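Local coordinates for rhamnose ABC transporter, rhamnose-binding protein (Actinomyces odontolyticus ATCC 17982, PDB 5BQ3) that probably binds a sugar, likely rhamnose, and delivers it to an ABC transporter as the extracytoplasmic binding component, at residues Ile30-Lys35 against Val277-Gly282; Lys112-Asp117 against Ala283-Gly288. One frame throughout, in Å; residues are numbered along the deposited sequence.

How the interactions relate
Both interactions use helix 271-287, which packs on the same parallel sheet through consecutive turns: residues 277-282 face strand 29-33 in interaction 1, and residues 283-288 face strand 112-116 in interaction 2. Strand 88-91 lies between these two strands in the sheet. Interaction 1 is the core contact, small, buried and apolar, with A279 as the helix-side partner. Interaction 2 starts from the same core at V114 and L285 but runs out to the partly exposed end of the helix, where a lysine and an aspartate join in. The two meet directly where A278 CB packs against F116 CD2 and G282 CA against V114 CG2.

Interaction 1 (Ile30-Lys35 against Val277-Gly282); sequences ITFIPK and VAAYAG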
loop_
_atom_site.group_PDB
_atom_site.type_symbol
_atom_site.label_atom_id
_atom_site.label_comp_id
_atom_site.label_asym_id
_atom_site.label_seq_id
_atom_site.Cartn_x
_atom_site.Cartn_y
_atom_site.Cartn_z
ATOM N N ILE A 30 -4.442 -22.938 4.024
ATOM C CA ILE A 30 -4.221 -21.488 4.075
ATOM C C ILE A 30 -5.542 -20.755 3.769
ATOM O O ILE A 30 -6.289 -21.171 2.881
ATOM C CB ILE A 30 -3.049 -21.035 3.140
ATOM C CG1 ILE A 30 -2.633 -19.562 3.413
ATOM C CG2 ILE A 30 -3.335 -21.298 1.643
ATOM C CD1 ILE A 30 -1.263 -19.152 2.880
ATOM N N THR A 31 -5.829 -19.682 4.524
ATOM C CA THR A 31 -7.036 -18.875 4.340
ATOM C C THR A 31 -6.670 -17.389 4.342
ATOM O O THR A 31 -5.943 -16.921 5.223
ATOM C CB THR A 31 -8.113 -19.224 5.381
ATOM O OG1 THR A 31 -8.451 -20.605 5.247
ATOM C CG2 THR A 31 -9.377 -18.398 5.212
ATOM N N PHE A 32 -7.184 -16.662 3.337
ATOM C CA PHE A 32 -6.980 -15.227 3.141
ATOM C C PHE A 32 -8.265 -14.484 3.504
ATOM O O PHE A 32 -9.323 -14.776 2.943
ATOM C CB PHE A 32 -6.557 -14.928 1.685
ATOM C CG PHE A 32 -5.331 -15.670 1.208
ATOM C CD1 PHE A 32 -5.441 -16.934 0.639
ATOM C CD2 PHE A 32 -4.068 -15.103 1.315
ATOM C CE1 PHE A 32 -4.303 -17.630 0.217
ATOM C CE2 PHE A 32 -2.936 -15.792 0.886
ATOM C CZ PHE A 32 -3.059 -17.053 0.343
ATOM N N ILE A 33 -8.185 -13.560 4.480
ATOM C CA ILE A 33 -9.331 -12.767 4.919
ATOM C C ILE A 33 -9.075 -11.286 4.573
ATOM O O ILE A 33 -8.312 -10.614 5.271
ATOM C CB ILE A 33 -9.705 -12.975 6.422
ATOM C CG1 ILE A 33 -9.896 -14.474 6.764
ATOM C CG2 ILE A 33 -10.967 -12.162 6.787
ATOM C CD1 ILE A 33 -9.772 -14.822 8.240
ATOM N N PRO A 34 -9.714 -10.755 3.501
ATOM C CA PRO A 34 -9.533 -9.328 3.185
ATOM C C PRO A 34 -10.400 -8.450 4.093
ATOM O O PRO A 34 -11.201 -8.975 4.873
ATOM C CB PRO A 34 -9.970 -9.241 1.720
ATOM C CG PRO A 34 -10.994 -10.313 1.571
ATOM C CD PRO A 34 -10.666 -11.400 2.566
ATOM N N LYS A 35 -10.251 -7.115 3.983
ATOM C CA LYS A 35 -11.037 -6.141 4.747
ATOM C C LYS A 35 -12.529 -6.267 4.416
ATOM O O LYS A 35 -13.381 -6.179 5.302
ATOM C CB LYS A 35 -10.560 -4.714 4.428
ATOM C CG LYS A 35 -9.285 -4.291 5.131
ATOM C CD LYS A 35 -8.963 -2.843 4.813
ATOM C CE LYS A 35 -7.820 -2.333 5.644
ATOM N NZ LYS A 35 -7.508 -0.912 5.346
ATOM N N VAL A 277 4.065 -12.562 -1.289
ATOM C CA VAL A 277 5.061 -12.591 -0.204
ATOM C C VAL A 277 4.419 -13.144 1.082
ATOM O O VAL A 277 5.035 -13.973 1.753
ATOM C CB VAL A 277 5.716 -11.190 0.022
ATOM C CG1 VAL A 277 6.610 -11.169 1.262
ATOM C CG2 VAL A 277 6.513 -10.753 -1.204
ATOM N N ALA A 278 3.178 -12.715 1.394
ATOM C CA ALA A 278 2.424 -13.130 2.581
ATOM C C ALA A 278 2.168 -14.644 2.619
ATOM O O ALA A 278 2.320 -15.251 3.676
ATOM C CB ALA A 278 1.110 -12.375 2.650
ATOM N N ALA A 279 1.803 -15.251 1.470
ATOM C CA ALA A 279 1.544 -16.688 1.354
ATOM C C ALA A 279 2.829 -17.491 1.555
ATOM O O ALA A 279 2.782 -18.555 2.174
ATOM C CB ALA A 279 0.927 -17.003 0.002
ATOM N N TYR A 280 3.978 -16.968 1.066
ATOM C CA TYR A 280 5.291 -17.605 1.224
ATOM C C TYR A 280 5.801 -17.441 2.655
ATOM O O TYR A 280 6.466 -18.343 3.167
ATOM C CB TYR A 280 6.311 -17.046 0.216
ATOM C CG TYR A 280 6.316 -17.790 -1.102
ATOM C CD1 TYR A 280 7.109 -18.920 -1.286
ATOM C CD2 TYR A 280 5.512 -17.379 -2.161
ATOM C CE1 TYR A 280 7.105 -19.619 -2.493
ATOM C CE2 TYR A 280 5.501 -18.069 -3.371
ATOM C CZ TYR A 280 6.293 -19.193 -3.532
ATOM O OH TYR A 280 6.286 -19.867 -4.729
ATOM N N ALA A 281 5.471 -16.298 3.298
ATOM C CA ALA A 281 5.837 -15.980 4.681
ATOM C C ALA A 281 5.114 -16.901 5.659
ATOM O O ALA A 281 5.718 -17.353 6.628
ATOM C CB ALA A 281 5.510 -14.532 4.991
ATOM N N GLY A 282 3.844 -17.187 5.375
ATOM C CA GLY A 282 3.006 -18.071 6.174
ATOM C C GLY A 282 3.416 -19.522 6.053
ATOM O O GLY A 282 3.385 -20.258 7.043
#
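I30 and F32 of strand 29-33 both reach A279 of helix 271-287, in the buried layer between helix and sheet; this is helix-on-parallel-sheet packing in one lobe of the periplasmic-binding-protein fold. Along the helix, A278 comes first: it directs its methyl to the sheet but stops short of the 30-35 segment and packs instead on V90 and I129 of neighbouring strands. A279 is approached twice. Its CB meets the edge of the F32 ring, near the ring plane, at 4.0 Å from CZ, while the ring's remaining surroundings include L46 of helix 40-56. I30 comes at the backbone: CG1 lies anti to the backbone N (chi1 -168°) and chi2 is also extended, which carries CD1 to 4.0 Å from A279 CA. Y280 then turns away from the strand to helix 40-56, where its OH is hydrogen-bonded to E55, and A281 packs over L127 and I129. A CB at G282 would point to the strand, about 4.2 Å from I30 CD1. The helix is internally bonded here, G282 N donating to A278 O at 3.0 Å. Methyl groups, one alpha carbon and a ring edge therefore make the contact by dispersion and exclusion of water, without directional bonds, and the small A279 lies against two large strand residues, I30 and F32.

Interaction 2 (Lys112-Asp117 against Ala283-Gly288); sequences KVVTFD and AALDSG
K112 crosses the last turn of helix 271-287, meeting L285 and D286, while V114 meets L285 deeper in. This is helix-on-sheet packing in one lobe of the periplasmic sugar-binding fold, a parallel sheet flanked by helices; strand 112-116 and helix segment 283-287 run nearly antiparallel, at 163°, with axes 8.7 Å apart. The lysine's CB points to the helix, and CG, anti to the carbonyl carbon, reaches D286, 3.8 Å from OD1 and also close to its CA. A bend at chi2 (-73°) then turns the chain toward the preceding helical residue, where CD rests 4.0 Å from L285 CB. CE follows at 3.6 Å from L285 O, and NZ ends 4.1 Å from that same oxygen, too far for a hydrogen bond. NZ and D286 OD1 stay 5.9 Å apart, so the opposite charges probably attract only at long range; the carboxylate's other oxygen, OD2, is hydrogen-bonded to Q28 NE2. A positive charge beside the C-terminal end of a helix would also be expected to suit the helix dipole. Replacing K112 by an alanine would remove CG to NZ and is likely to uncover L285 CB and its carbonyl O, and to leave D286 without the nearby positive charge. Further in, the contact turns apolar. L285 also packs on L127 and V114 on I129, so both also pack on strand 127-130. Toward the interior the leucine reaches the strand with a single methyl, CD1, which touches V114 CG2 at 3.8 Å.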
loop_
_atom_site.group_PDB
_atom_site.type_symbol
_atom_site.label_atom_id
_atom_site.label_comp_id
_atom_site.label_asym_id
_atom_site.label_seq_id
_atom_site.Cartn_x
_atom_site.Cartn_y
_atom_site.Cartn_z
ATOM N N LYS A 112 -0.844 -20.096 12.318
ATOM C CA LYS A 112 0.178 -19.093 12.032
ATOM C C LYS A 112 -0.533 -17.872 11.460
ATOM O O LYS A 112 -1.179 -17.970 10.416
ATOM C CB LYS A 112 1.264 -19.645 11.085
ATOM C CG LYS A 112 1.985 -20.902 11.593
ATOM C CD LYS A 112 2.957 -20.630 12.740
ATOM C CE LYS A 112 3.426 -21.907 13.386
ATOM N NZ LYS A 112 4.292 -21.640 14.561
ATOM N N VAL A 113 -0.487 -16.748 12.191
ATOM C CA VAL A 113 -1.174 -15.514 11.798
ATOM C C VAL A 113 -0.195 -14.561 11.106
ATOM O O VAL A 113 0.812 -14.154 11.685
ATOM C CB VAL A 113 -1.905 -14.836 12.992
ATOM C CG1 VAL A 113 -2.527 -13.502 12.583
ATOM C CG2 VAL A 113 -2.968 -15.759 13.582
ATOM N N VAL A 114 -0.517 -14.214 9.852
ATOM C CA VAL A 114 0.240 -13.290 9.011
ATOM C C VAL A 114 -0.696 -12.143 8.619
ATOM O O VAL A 114 -1.769 -12.390 8.074
ATOM C CB VAL A 114 0.857 -14.005 7.770
ATOM C CG1 VAL A 114 1.524 -13.014 6.819
ATOM C CG2 VAL A 114 1.846 -15.089 8.189
ATOM N N THR A 115 -0.311 -10.900 8.924
ATOM C CA THR A 115 -1.106 -9.731 8.549
ATOM C C THR A 115 -0.470 -9.080 7.323
ATOM O O THR A 115 0.748 -9.119 7.180
ATOM C CB THR A 115 -1.277 -8.744 9.715
ATOM O OG1 THR A 115 -0.002 -8.413 10.259
ATOM C CG2 THR A 115 -2.194 -9.273 10.808
ATOM N N PHE A 116 -1.289 -8.518 6.422
ATOM C CA PHE A 116 -0.808 -7.846 5.212
ATOM C C PHE A 116 -1.671 -6.609 4.910
ATOM O O PHE A 116 -2.821 -6.554 5.339
ATOM C CB PHE A 116 -0.701 -8.814 4.001
ATOM C CG PHE A 116 -1.914 -9.490 3.381
ATOM C CD1 PHE A 116 -3.141 -9.518 4.041
ATOM C CD2 PHE A 116 -1.816 -10.131 2.151
ATOM C CE1 PHE A 116 -4.249 -10.150 3.468
ATOM C CE2 PHE A 116 -2.927 -10.765 1.580
ATOM C CZ PHE A 116 -4.133 -10.775 2.245
ATOM N N ASP A 117 -1.093 -5.600 4.221
ATOM C CA ASP A 117 -1.715 -4.307 3.867
ATOM C C ASP A 117 -1.889 -3.459 5.149
ATOM O O ASP A 117 -1.150 -2.489 5.341
ATOM C CB ASP A 117 -3.045 -4.486 3.081
ATOM C CG ASP A 117 -3.839 -3.222 2.807
ATOM O OD1 ASP A 117 -3.256 -2.256 2.260
ATOM O OD2 ASP A 117 -5.059 -3.219 3.076
ATOM N N ALA A 283 3.819 -19.936 4.837
ATOM C CA ALA A 283 4.289 -21.287 4.527
ATOM C C ALA A 283 5.620 -21.567 5.218
ATOM O O ALA A 283 5.848 -22.689 5.667
ATOM C CB ALA A 283 4.434 -21.457 3.024
ATOM N N ALA A 284 6.489 -20.538 5.318
ATOM C CA ALA A 284 7.799 -20.605 5.967
ATOM C C ALA A 284 7.665 -20.764 7.489
ATOM O O ALA A 284 8.442 -21.506 8.092
ATOM C CB ALA A 284 8.600 -19.358 5.640
ATOM N N LEU A 285 6.672 -20.081 8.101
ATOM C CA LEU A 285 6.392 -20.151 9.538
ATOM C C LEU A 285 5.791 -21.509 9.921
ATOM O O LEU A 285 6.141 -22.068 10.963
ATOM C CB LEU A 285 5.429 -19.024 9.964
ATOM C CG LEU A 285 6.000 -17.609 10.089
ATOM C CD1 LEU A 285 4.908 -16.574 9.921
ATOM C CD2 LEU A 285 6.701 -17.406 11.419
ATOM N N ASP A 286 4.885 -22.029 9.073
ATOM C CA ASP A 286 4.177 -23.291 9.276
ATOM C C ASP A 286 5.083 -24.513 9.075
ATOM O O ASP A 286 4.915 -25.505 9.788
ATOM C CB ASP A 286 2.975 -23.371 8.327
ATOM C CG ASP A 286 1.848 -24.263 8.799
ATOM O OD1 ASP A 286 1.595 -24.306 10.026
ATOM O OD2 ASP A 286 1.175 -24.860 7.943
ATOM N N SER A 287 6.022 -24.455 8.106
ATOM C CA SER A 287 6.959 -25.552 7.831
ATOM C C SER A 287 8.041 -25.654 8.914
ATOM O O SER A 287 8.558 -26.746 9.159
ATOM C CB SER A 287 7.608 -25.385 6.461
ATOM O OG SER A 287 8.328 -24.168 6.369
ATOM N N GLY A 288 8.363 -24.523 9.541
ATOM C CA GLY A 288 9.366 -24.433 10.596
ATOM C C GLY A 288 10.696 -23.866 10.140
ATOM O O GLY A 288 11.683 -23.953 10.874
#